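Local coordinates for invasin (Yersinia enterocolitica, PDB 1P9H), which binds collagen as a trimeric outer-membrane adhesin of the bacterial surface, promoting attachment to and invasion of eukaryotic cells, at the interface of chains A and B. Coordinates in Å, arbitrary orientation; residue numbers count along the deposited sequence, not the author numbering. Chains: chain A/B, Invasin.

All three contacts join neighbouring subunits of the YadA homotrimer, whose collagen-binding head is a left-handed parallel beta-roll. Contact 2 sits near the N-terminal end, at strands 22-24 and 58-60. Contact 3, about 41 Å from contact 2 between C-alpha centres, lies near the other end, at strands 156-158 and 169-171. The C-alpha centres of contacts 1 and 3 are about 15 Å apart. Two short stretches link them: B:Arg179 to B:Leu181, and A:Val170 to A:Ile172. The subunits therefore touch near both ends of the roll, and contact 1 lies where the chain leaves the head for the coiled-coil stalk.

Contact 1: the interface of chains A and B. Residues chain A 172, 180-181, 184; chain B 181, 184, 193.
A:Leu181 and B:Ala193 meet twice, once through backbone and once through side chains, at the passage from the YadA head into the coiled-coil stalk. The polar contacts use backbone groups, one pair directly and one through a water. B:Ala193 N donates to A:Leu181 O at 2.9 Å. The second link runs through water 1, whose oxygen lies 3.0 Å from A:Leu181 N and also bonds to B:Ala193 O. Both backbone polar groups of A:Leu181 are therefore tied to the one alanine, directly at the carbonyl and through water at the amide.

The apolar part is built from leucine and isoleucine branches around the B:Ala193 methyl. A:Leu181 CB touches two partners, that methyl and CD1 of B:Leu184. With CG anti to the backbone N (chi1 177°), A:Leu181 sends its CD2 to B:Leu181 CD2 at 3.8 Å, the same residue of the neighbouring copy, the two side chains crossing obliquely. A:Ile172 carries on the layer with two separate branches: CG2 touches B:Leu181 CD1, while the A:Ile172 and B:Leu184 side chains lie side by side, pointing the same way, and their CD1 methyls touch. From the other flank A:Leu184 comes up to the alanine, with A:Leu184 CD2 lying 3.7 Å from B:Ala193 CA.

Contact 2: the interface of chains A and B. Residues chain A 21-24, 60; chain B 24-27, 60-61.
B:Asn27 lies against the backbone of A:Gln23 and bonds to both its N-H and its carbonyl with its side-chain amide. A:Gln23 N donates to the amide oxygen, B:Asn27 OD1, at 2.8 Å, in plane and on a lone pair. B:Asn27 ND2 gives a hydrogen to A:Gln23 O at 2.9 Å; the acceptor is in the asparagine amide plane, but the donor stands 37° out of the carbonyl plane. A third bond, from B:Asn27 N to A:Ala21 O, ties the asparagine backbone to the same stretch of chain. The amide is placed by the asparagine torsion: CG sits between its own backbone N and carbonyl carbon (chi1 73°), turning the group toward strand 22-24 of chain A.

Beside these bonds, the A:Val22 side chain crosses those of B:Ile24 and B:Ile60 at about a right angle, its CG1 touching their CG2 methyls, and A:Val22 CG2 rests on B:Gly61 CA at 3.8 Å. A:Ile24 and B:Ile24 meet tip to tip through their CD1 methyls.

Further out, B:Pro26 precedes the asparagine, packed against A:Ala21. The site lies near the N-terminal end of the beta-roll, where the isoleucines of strands 22-24 and 58-60 line the interface between subunits.

Contact 3: the interface of chains A and B. Residues chain A 140, 154, 156, 168-170; chain B 159-160, 177-179.
B:Arg179 reaches across with CG anti to its carbonyl carbon (chi1 -65°) and the chain extended from CG to NE, which carries the guanidinium to the backbone of A:Tyr154. Here, in the left-handed beta-roll of the YadA head, both NE and NH2 donate side-on to one acceptor, the carbonyl oxygen of A:Tyr154. B:Arg179 NE is 2.7 Å from A:Tyr154 O, nearly along the C=O axis, and B:Arg179 NH2 is 3.0 Å from the same oxygen, tilted 22° from the carbonyl plane. Within chain B, B:Arg179 NH2 also bonds to B:Asp160 O at 3.0 Å, on a lone pair and in the guanidinium plane, which helps fix the rotation of the group.

The flat head is sandwiched by its own chain: B:Leu177 CD2 lies over the centre of one face, B:Gly159 CA toward the rim of the other. Along the aliphatic shaft, B:Arg179 CD packs on A:Ile156 CD1 at 3.6 Å and on A:Val170 CG2, the arginine crossing both side chains at about a right angle. B:Leu177 sets its other methyl, CD1, against the side-chain amide of A:Asn168. The B:Asp160 side chain lies alongside A:Tyr154, pointing the same way, with CB in plane at the ring edge and the carboxylate turned 55° from the ring.

Contact 1: the interface of chains A and B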
ATOM      1  N   ILE A 172      13.894 -13.154  -2.515  1.00  9.92           N
ATOM      2  CA  ILE A 172      13.454 -13.061  -1.131  1.00  9.84           C
ATOM      3  C   ILE A 172      14.658 -12.854  -0.212  1.00 10.27           C
ATOM      4  O   ILE A 172      14.609 -13.173   0.973  1.00 10.65           O
ATOM      5  CB  ILE A 172      12.655 -14.316  -0.677  1.00 10.60           C
ATOM      6  CG1 ILE A 172      13.477 -15.592  -0.872  1.00 10.56           C
ATOM      7  CG2 ILE A 172      11.347 -14.400  -1.456  1.00 11.73           C
ATOM      8  CD1 ILE A 172      12.794 -16.834  -0.312  1.00 11.65           C
ATOM      9  N   GLN A 180      14.433 -18.737   4.202  1.00 12.76           N
ATOM     10  CA  GLN A 180      13.762 -20.004   3.955  1.00 11.44           C
ATOM     11  C   GLN A 180      12.317 -19.670   3.612  1.00 12.54           C
ATOM     12  O   GLN A 180      11.774 -18.673   4.090  1.00 12.98           O
ATOM     13  CB  GLN A 180      13.765 -20.884   5.205  1.00 11.61           C
ATOM     14  CG  GLN A 180      15.110 -21.469   5.579  1.00 13.44           C
ATOM     15  CD  GLN A 180      15.015 -22.343   6.811  1.00 13.50           C
ATOM     16  OE1 GLN A 180      14.718 -21.861   7.906  1.00 15.40           O
ATOM     17  NE2 GLN A 180      15.254 -23.640   6.638  1.00 14.06           N
ATOM     18  N   LEU A 181      11.703 -20.497   2.774  0.50 11.62           N
ATOM     19  CA  LEU A 181      10.310 -20.309   2.387  0.50 11.85           C
ATOM     20  C   LEU A 181       9.528 -21.409   3.090  0.50 13.00           C
ATOM     21  O   LEU A 181       9.803 -22.591   2.895  0.50 12.65           O
ATOM     22  CB  LEU A 181      10.153 -20.433   0.869  0.50 14.11           C
ATOM     23  CG  LEU A 181       8.724 -20.325   0.327  0.50 16.34           C
ATOM     24  CD1 LEU A 181       8.122 -18.986   0.714  0.50 20.92           C
ATOM     25  CD2 LEU A 181       8.741 -20.490  -1.186  0.50 20.00           C
ATOM     26  N   LEU A 184       4.847 -24.370   2.492  1.00 12.26           N
ATOM     27  CA  LEU A 184       4.705 -24.669   1.074  1.00 12.46           C
ATOM     28  C   LEU A 184       4.119 -26.062   0.880  1.00 13.84           C
ATOM     29  O   LEU A 184       4.685 -27.050   1.353  1.00 14.57           O
ATOM     30  CB  LEU A 184       6.075 -24.609   0.392  1.00 12.35           C
ATOM     31  CG  LEU A 184       6.133 -25.034  -1.078  1.00 11.78           C
ATOM     32  CD1 LEU A 184       5.427 -23.999  -1.943  1.00 12.99           C
ATOM     33  CD2 LEU A 184       7.586 -25.185  -1.513  1.00 14.08           C
TER
ATOM     34  N   LEU B 181      12.851 -18.103  -8.480  0.50 11.62           N
ATOM     35  CA  LEU B 181      12.809 -17.600  -7.112  0.50 11.85           C
ATOM     36  C   LEU B 181      14.239 -17.676  -6.596  0.50 13.00           C
ATOM     37  O   LEU B 181      14.837 -18.749  -6.571  0.50 12.65           O
ATOM     38  CB  LEU B 181      11.887 -18.466  -6.249  0.50 14.11           C
ATOM     39  CG  LEU B 181      11.802 -18.092  -4.766  0.50 16.34           C
ATOM     40  CD1 LEU B 181      11.314 -16.661  -4.619  0.50 20.92           C
ATOM     41  CD2 LEU B 181      10.867 -19.056  -4.052  0.50 20.00           C
ATOM     42  N   LEU B 184      17.023 -18.182  -1.797  1.00 12.26           N
ATOM     43  CA  LEU B 184      16.284 -19.124  -0.968  1.00 12.46           C
ATOM     44  C   LEU B 184      17.244 -19.990  -0.161  1.00 13.84           C
ATOM     45  O   LEU B 184      18.097 -20.675  -0.730  1.00 14.57           O
ATOM     46  CB  LEU B 184      15.426 -20.032  -1.855  1.00 12.35           C
ATOM     47  CG  LEU B 184      14.686 -21.176  -1.157  1.00 11.78           C
ATOM     48  CD1 LEU B 184      13.566 -20.616  -0.291  1.00 12.99           C
ATOM     49  CD2 LEU B 184      14.120 -22.134  -2.199  1.00 14.08           C
ATOM     50  N   ALA B 193      10.571 -24.869   1.349  1.00 12.31           N
ATOM     51  CA  ALA B 193      10.967 -24.948  -0.050  1.00 13.43           C
ATOM     52  C   ALA B 193      12.381 -25.503  -0.156  1.00 14.30           C
ATOM     53  O   ALA B 193      13.179 -25.383   0.773  1.00 14.69           O
ATOM     54  CB  ALA B 193      10.895 -23.567  -0.700  1.00 13.48           C
TER
HETATM   55  O   HOH W   1      13.416 -22.985   2.434  1.00 13.68           O

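Contact 2: the interface of chains A and B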
ATOM      1  N   ALA A  21     -12.554  23.058  -8.422  1.00 15.10           N
ATOM      2  CA  ALA A  21     -11.396  22.557  -7.693  1.00 13.63           C
ATOM      3  C   ALA A  21     -11.357  22.989  -6.236  1.00 12.46           C
ATOM      4  O   ALA A  21     -12.076  23.896  -5.822  1.00 13.37           O
ATOM      5  CB  ALA A  21     -10.117  23.008  -8.394  1.00 13.73           C
ATOM      6  N   VAL A  22     -10.520  22.311  -5.458  1.00 11.15           N
ATOM      7  CA  VAL A  22     -10.338  22.645  -4.053  1.00  9.29           C
ATOM      8  C   VAL A  22      -8.883  23.050  -3.887  1.00 11.33           C
ATOM      9  O   VAL A  22      -7.974  22.269  -4.172  1.00 11.02           O
ATOM     10  CB  VAL A  22     -10.621  21.447  -3.118  1.00 10.32           C
ATOM     11  CG1 VAL A  22     -10.204  21.799  -1.687  1.00 11.19           C
ATOM     12  CG2 VAL A  22     -12.103  21.088  -3.163  1.00 11.58           C
ATOM     13  N   GLN A  23      -8.669  24.282  -3.446  1.00 10.74           N
ATOM     14  CA  GLN A  23      -7.324  24.792  -3.240  1.00 11.22           C
ATOM     15  C   GLN A  23      -7.278  25.360  -1.836  1.00 12.08           C
ATOM     16  O   GLN A  23      -7.984  26.319  -1.524  1.00 13.40           O
ATOM     17  CB  GLN A  23      -7.009  25.875  -4.272  1.00 13.02           C
ATOM     18  CG  GLN A  23      -5.599  26.438  -4.198  1.00 11.17           C
ATOM     19  CD  GLN A  23      -5.328  27.426  -5.317  1.00 13.75           C
ATOM     20  OE1 GLN A  23      -5.234  27.048  -6.486  1.00 14.42           O
ATOM     21  NE2 GLN A  23      -5.217  28.703  -4.967  1.00 17.33           N
ATOM     22  N   ILE A  24      -6.461  24.755  -0.982  1.00 11.75           N
ATOM     23  CA  ILE A  24      -6.359  25.209   0.394  1.00 11.48           C
ATOM     24  C   ILE A  24      -4.929  25.551   0.776  1.00 11.32           C
ATOM     25  O   ILE A  24      -4.105  24.667   1.022  1.00 11.35           O
ATOM     26  CB  ILE A  24      -6.901  24.141   1.369  1.00 11.49           C
ATOM     27  CG1 ILE A  24      -8.348  23.794   1.001  1.00 13.45           C
ATOM     28  CG2 ILE A  24      -6.827  24.658   2.800  1.00 11.91           C
ATOM     29  CD1 ILE A  24      -8.940  22.658   1.807  1.00 16.12           C
ATOM     30  N   ILE A  60      -3.856  20.821  -1.285  1.00  9.02           N
ATOM     31  CA  ILE A  60      -3.916  21.262   0.103  1.00  9.13           C
ATOM     32  C   ILE A  60      -2.535  21.267   0.749  1.00 10.32           C
ATOM     33  O   ILE A  60      -1.833  20.257   0.730  1.00  8.40           O
ATOM     34  CB  ILE A  60      -4.836  20.327   0.927  1.00  9.57           C
ATOM     35  CG1 ILE A  60      -6.238  20.295   0.309  1.00 10.50           C
ATOM     36  CG2 ILE A  60      -4.894  20.791   2.385  1.00  9.99           C
ATOM     37  CD1 ILE A  60      -7.173  19.304   0.983  1.00 11.45           C
TER
ATOM     38  N   ILE B  24     -15.834  19.971   2.444  1.00 11.75           N
ATOM     39  CA  ILE B  24     -15.219  21.018   1.647  1.00 11.48           C
ATOM     40  C   ILE B  24     -15.550  20.878   0.171  1.00 11.32           C
ATOM     41  O   ILE B  24     -14.990  20.034  -0.532  1.00 11.35           O
ATOM     42  CB  ILE B  24     -13.685  21.016   1.823  1.00 11.49           C
ATOM     43  CG1 ILE B  24     -13.336  21.168   3.308  1.00 13.45           C
ATOM     44  CG2 ILE B  24     -13.067  22.151   1.015  1.00 11.91           C
ATOM     45  CD1 ILE B  24     -11.860  21.043   3.616  1.00 16.12           C
ATOM     46  N   SER B  25     -16.483  21.705  -0.287  1.00 12.25           N
ATOM     47  CA  SER B  25     -16.892  21.713  -1.685  1.00 12.57           C
ATOM     48  C   SER B  25     -15.906  22.584  -2.463  1.00 12.38           C
ATOM     49  O   SER B  25     -15.120  23.321  -1.864  1.00 13.30           O
ATOM     50  CB  SER B  25     -18.309  22.282  -1.811  1.00 12.88           C
ATOM     51  OG  SER B  25     -19.250  21.459  -1.143  1.00 15.20           O
ATOM     52  N   PRO B  26     -15.927  22.508  -3.804  1.00 12.32           N
ATOM     53  CA  PRO B  26     -15.014  23.313  -4.621  1.00 13.48           C
ATOM     54  C   PRO B  26     -14.994  24.772  -4.179  1.00 14.21           C
ATOM     55  O   PRO B  26     -16.046  25.378  -3.964  1.00 15.10           O
ATOM     56  CB  PRO B  26     -15.573  23.131  -6.027  1.00 13.41           C
ATOM     57  CG  PRO B  26     -16.028  21.704  -5.995  1.00 12.43           C
ATOM     58  CD  PRO B  26     -16.737  21.614  -4.654  1.00 12.72           C
ATOM     59  N   ASN B  27     -13.795  25.328  -4.045  1.00 13.54           N
ATOM     60  CA  ASN B  27     -13.640  26.712  -3.609  1.00 14.41           C
ATOM     61  C   ASN B  27     -12.745  27.507  -4.551  1.00 16.49           C
ATOM     62  O   ASN B  27     -12.337  28.623  -4.228  1.00 18.41           O
ATOM     63  CB  ASN B  27     -13.042  26.748  -2.200  1.00 15.86           C
ATOM     64  CG  ASN B  27     -11.567  26.386  -2.187  1.00 17.03           C
ATOM     65  OD1 ASN B  27     -11.106  25.601  -3.012  1.00 15.33           O
ATOM     66  ND2 ASN B  27     -10.821  26.953  -1.242  1.00 18.82           N
ATOM     67  N   ILE B  60     -14.034  15.883   0.893  1.00  9.02           N
ATOM     68  CA  ILE B  60     -13.361  16.995   0.234  1.00  9.13           C
ATOM     69  C   ILE B  60     -13.270  16.780  -1.273  1.00 10.32           C
ATOM     70  O   ILE B  60     -12.776  15.749  -1.728  1.00  8.40           O
ATOM     71  CB  ILE B  60     -11.925  17.164   0.790  1.00  9.57           C
ATOM     72  CG1 ILE B  60     -11.974  17.384   2.306  1.00 10.50           C
ATOM     73  CG2 ILE B  60     -11.220  18.330   0.093  1.00  9.99           C
ATOM     74  CD1 ILE B  60     -10.600  17.435   2.953  1.00 11.45           C
ATOM     75  N   GLY B  61     -13.741  17.760  -2.042  1.00  9.45           N
ATOM     76  CA  GLY B  61     -13.687  17.670  -3.491  1.00 10.17           C
ATOM     77  C   GLY B  61     -15.038  17.678  -4.179  1.00  9.87           C
ATOM     78  O   GLY B  61     -16.069  17.410  -3.563  1.00 11.01           O
TER

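Contact 3: the interface of chains A and B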
ATOM      1  N   VAL A 140       8.259  -4.817  -8.830  1.00  9.12           N
ATOM      2  CA  VAL A 140       7.609  -4.763  -7.523  1.00  8.43           C
ATOM      3  C   VAL A 140       8.658  -4.899  -6.428  1.00  8.21           C
ATOM      4  O   VAL A 140       9.435  -5.851  -6.424  1.00  9.92           O
ATOM      5  CB  VAL A 140       6.586  -5.918  -7.364  1.00  9.22           C
ATOM      6  CG1 VAL A 140       6.006  -5.925  -5.952  1.00  9.17           C
ATOM      7  CG2 VAL A 140       5.474  -5.775  -8.393  1.00 10.06           C
ATOM      8  N   TYR A 154      10.498  -6.892 -15.140  1.00 14.76           N
ATOM      9  CA  TYR A 154       9.386  -7.648 -14.576  1.00 13.55           C
ATOM     10  C   TYR A 154       9.705  -8.476 -13.339  1.00 13.80           C
ATOM     11  O   TYR A 154       9.063  -9.495 -13.091  1.00 17.34           O
ATOM     12  CB  TYR A 154       8.787  -8.552 -15.654  1.00 14.51           C
ATOM     13  CG  TYR A 154       8.388  -7.799 -16.900  1.00 16.33           C
ATOM     14  CD1 TYR A 154       9.266  -7.679 -17.977  1.00 20.06           C
ATOM     15  CD2 TYR A 154       7.148  -7.174 -16.989  1.00 15.48           C
ATOM     16  CE1 TYR A 154       8.915  -6.954 -19.115  1.00 19.28           C
ATOM     17  CE2 TYR A 154       6.787  -6.444 -18.118  1.00 17.26           C
ATOM     18  CZ  TYR A 154       7.674  -6.340 -19.176  1.00 19.41           C
ATOM     19  OH  TYR A 154       7.317  -5.625 -20.295  1.00 21.60           O
ATOM     20  N   ILE A 156      10.602  -9.000  -8.994  1.00  9.40           N
ATOM     21  CA  ILE A 156      10.036  -8.656  -7.695  1.00  9.10           C
ATOM     22  C   ILE A 156      11.046  -8.902  -6.582  1.00  8.90           C
ATOM     23  O   ILE A 156      11.777  -9.891  -6.607  1.00  9.86           O
ATOM     24  CB  ILE A 156       8.792  -9.533  -7.382  1.00 10.18           C
ATOM     25  CG1 ILE A 156       7.718  -9.338  -8.451  1.00 11.34           C
ATOM     26  CG2 ILE A 156       8.239  -9.204  -5.999  1.00 11.43           C
ATOM     27  CD1 ILE A 156       7.892 -10.250  -9.652  1.00 11.76           C
ATOM     28  N   ASN A 168      13.115 -11.214 -14.766  1.00 13.92           N
ATOM     29  CA  ASN A 168      12.121 -12.282 -14.674  1.00 14.24           C
ATOM     30  C   ASN A 168      12.284 -13.126 -13.421  1.00 14.23           C
ATOM     31  O   ASN A 168      12.196 -14.355 -13.480  1.00 15.47           O
ATOM     32  CB  ASN A 168      12.229 -13.190 -15.902  1.00 15.65           C
ATOM     33  CG  ASN A 168      11.940 -12.461 -17.197  1.00 18.75           C
ATOM     34  OD1 ASN A 168      12.383 -12.879 -18.268  1.00 22.40           O
ATOM     35  ND2 ASN A 168      11.185 -11.375 -17.111  1.00 15.89           N
ATOM     36  N   SER A 169      12.501 -12.478 -12.281  1.00 12.45           N
ATOM     37  CA  SER A 169      12.695 -13.227 -11.050  1.00 10.69           C
ATOM     38  C   SER A 169      12.021 -12.622  -9.832  1.00 11.64           C
ATOM     39  O   SER A 169      11.531 -11.496  -9.861  1.00 11.15           O
ATOM     40  CB  SER A 169      14.191 -13.364 -10.756  1.00 12.56           C
ATOM     41  OG  SER A 169      14.744 -12.113 -10.365  1.00 12.19           O
ATOM     42  N   VAL A 170      12.006 -13.408  -8.763  1.00 10.23           N
ATOM     43  CA  VAL A 170      11.459 -13.001  -7.478  1.00  9.63           C
ATOM     44  C   VAL A 170      12.570 -13.270  -6.472  1.00 10.13           C
ATOM     45  O   VAL A 170      13.012 -14.409  -6.323  1.00 11.08           O
ATOM     46  CB  VAL A 170      10.229 -13.844  -7.070  1.00 11.15           C
ATOM     47  CG1 VAL A 170       9.762 -13.435  -5.674  1.00 12.33           C
ATOM     48  CG2 VAL A 170       9.102 -13.659  -8.075  1.00 12.11           C
TER
ATOM     49  N   GLY B 159       3.619  -9.979  -8.658  1.00  9.35           N
ATOM     50  CA  GLY B 159       4.364  -9.607  -9.847  1.00  9.17           C
ATOM     51  C   GLY B 159       3.529  -9.075 -10.994  1.00  9.92           C
ATOM     52  O   GLY B 159       2.319  -9.301 -11.060  1.00 10.53           O
ATOM     53  N   ASP B 160       4.184  -8.356 -11.901  1.00 10.47           N
ATOM     54  CA  ASP B 160       3.502  -7.810 -13.066  1.00 10.47           C
ATOM     55  C   ASP B 160       2.772  -8.930 -13.807  1.00 11.03           C
ATOM     56  O   ASP B 160       3.368  -9.953 -14.149  1.00 11.11           O
ATOM     57  CB  ASP B 160       4.510  -7.148 -14.009  1.00 10.62           C
ATOM     58  CG  ASP B 160       3.865  -6.632 -15.281  1.00 13.14           C
ATOM     59  OD1 ASP B 160       3.879  -7.354 -16.304  1.00 13.83           O
ATOM     60  OD2 ASP B 160       3.331  -5.506 -15.251  1.00 14.47           O
ATOM     61  N   LEU B 177       4.848 -16.382 -18.733  1.00 17.34           N
ATOM     62  CA  LEU B 177       6.014 -16.056 -17.927  1.00 16.29           C
ATOM     63  C   LEU B 177       6.118 -16.808 -16.612  1.00 15.93           C
ATOM     64  O   LEU B 177       5.223 -16.744 -15.770  1.00 17.00           O
ATOM     65  CB  LEU B 177       6.065 -14.550 -17.630  1.00 17.36           C
ATOM     66  CG  LEU B 177       7.238 -14.098 -16.749  1.00 18.09           C
ATOM     67  CD1 LEU B 177       8.555 -14.343 -17.476  1.00 20.16           C
ATOM     68  CD2 LEU B 177       7.097 -12.621 -16.406  1.00 20.07           C
ATOM     69  N   ASN B 178       7.220 -17.534 -16.456  1.00 14.03           N
ATOM     70  CA  ASN B 178       7.506 -18.242 -15.220  1.00 12.34           C
ATOM     71  C   ASN B 178       8.719 -17.511 -14.675  1.00 13.75           C
ATOM     72  O   ASN B 178       9.639 -17.179 -15.425  1.00 15.55           O
ATOM     73  CB  ASN B 178       7.866 -19.707 -15.471  1.00 14.51           C
ATOM     74  CG  ASN B 178       6.702 -20.504 -16.012  1.00 17.33           C
ATOM     75  OD1 ASN B 178       5.569 -20.362 -15.548  1.00 18.08           O
ATOM     76  ND2 ASN B 178       6.975 -21.358 -16.993  1.00 20.00           N
ATOM     77  N   ARG B 179       8.721 -17.249 -13.376  1.00 12.13           N
ATOM     78  CA  ARG B 179       9.831 -16.541 -12.760  1.00 10.67           C
ATOM     79  C   ARG B 179      10.649 -17.441 -11.849  1.00 11.89           C
ATOM     80  O   ARG B 179      10.116 -18.355 -11.218  1.00 12.88           O
ATOM     81  CB  ARG B 179       9.314 -15.359 -11.936  1.00 10.67           C
ATOM     82  CG  ARG B 179       8.627 -14.255 -12.729  1.00 10.34           C
ATOM     83  CD  ARG B 179       8.364 -13.067 -11.807  1.00 10.51           C
ATOM     84  NE  ARG B 179       7.858 -11.880 -12.494  1.00 10.94           N
ATOM     85  CZ  ARG B 179       6.585 -11.673 -12.820  1.00  9.41           C
ATOM     86  NH1 ARG B 179       5.655 -12.575 -12.532  1.00 11.35           N
ATOM     87  NH2 ARG B 179       6.236 -10.536 -13.408  1.00 11.16           N
TER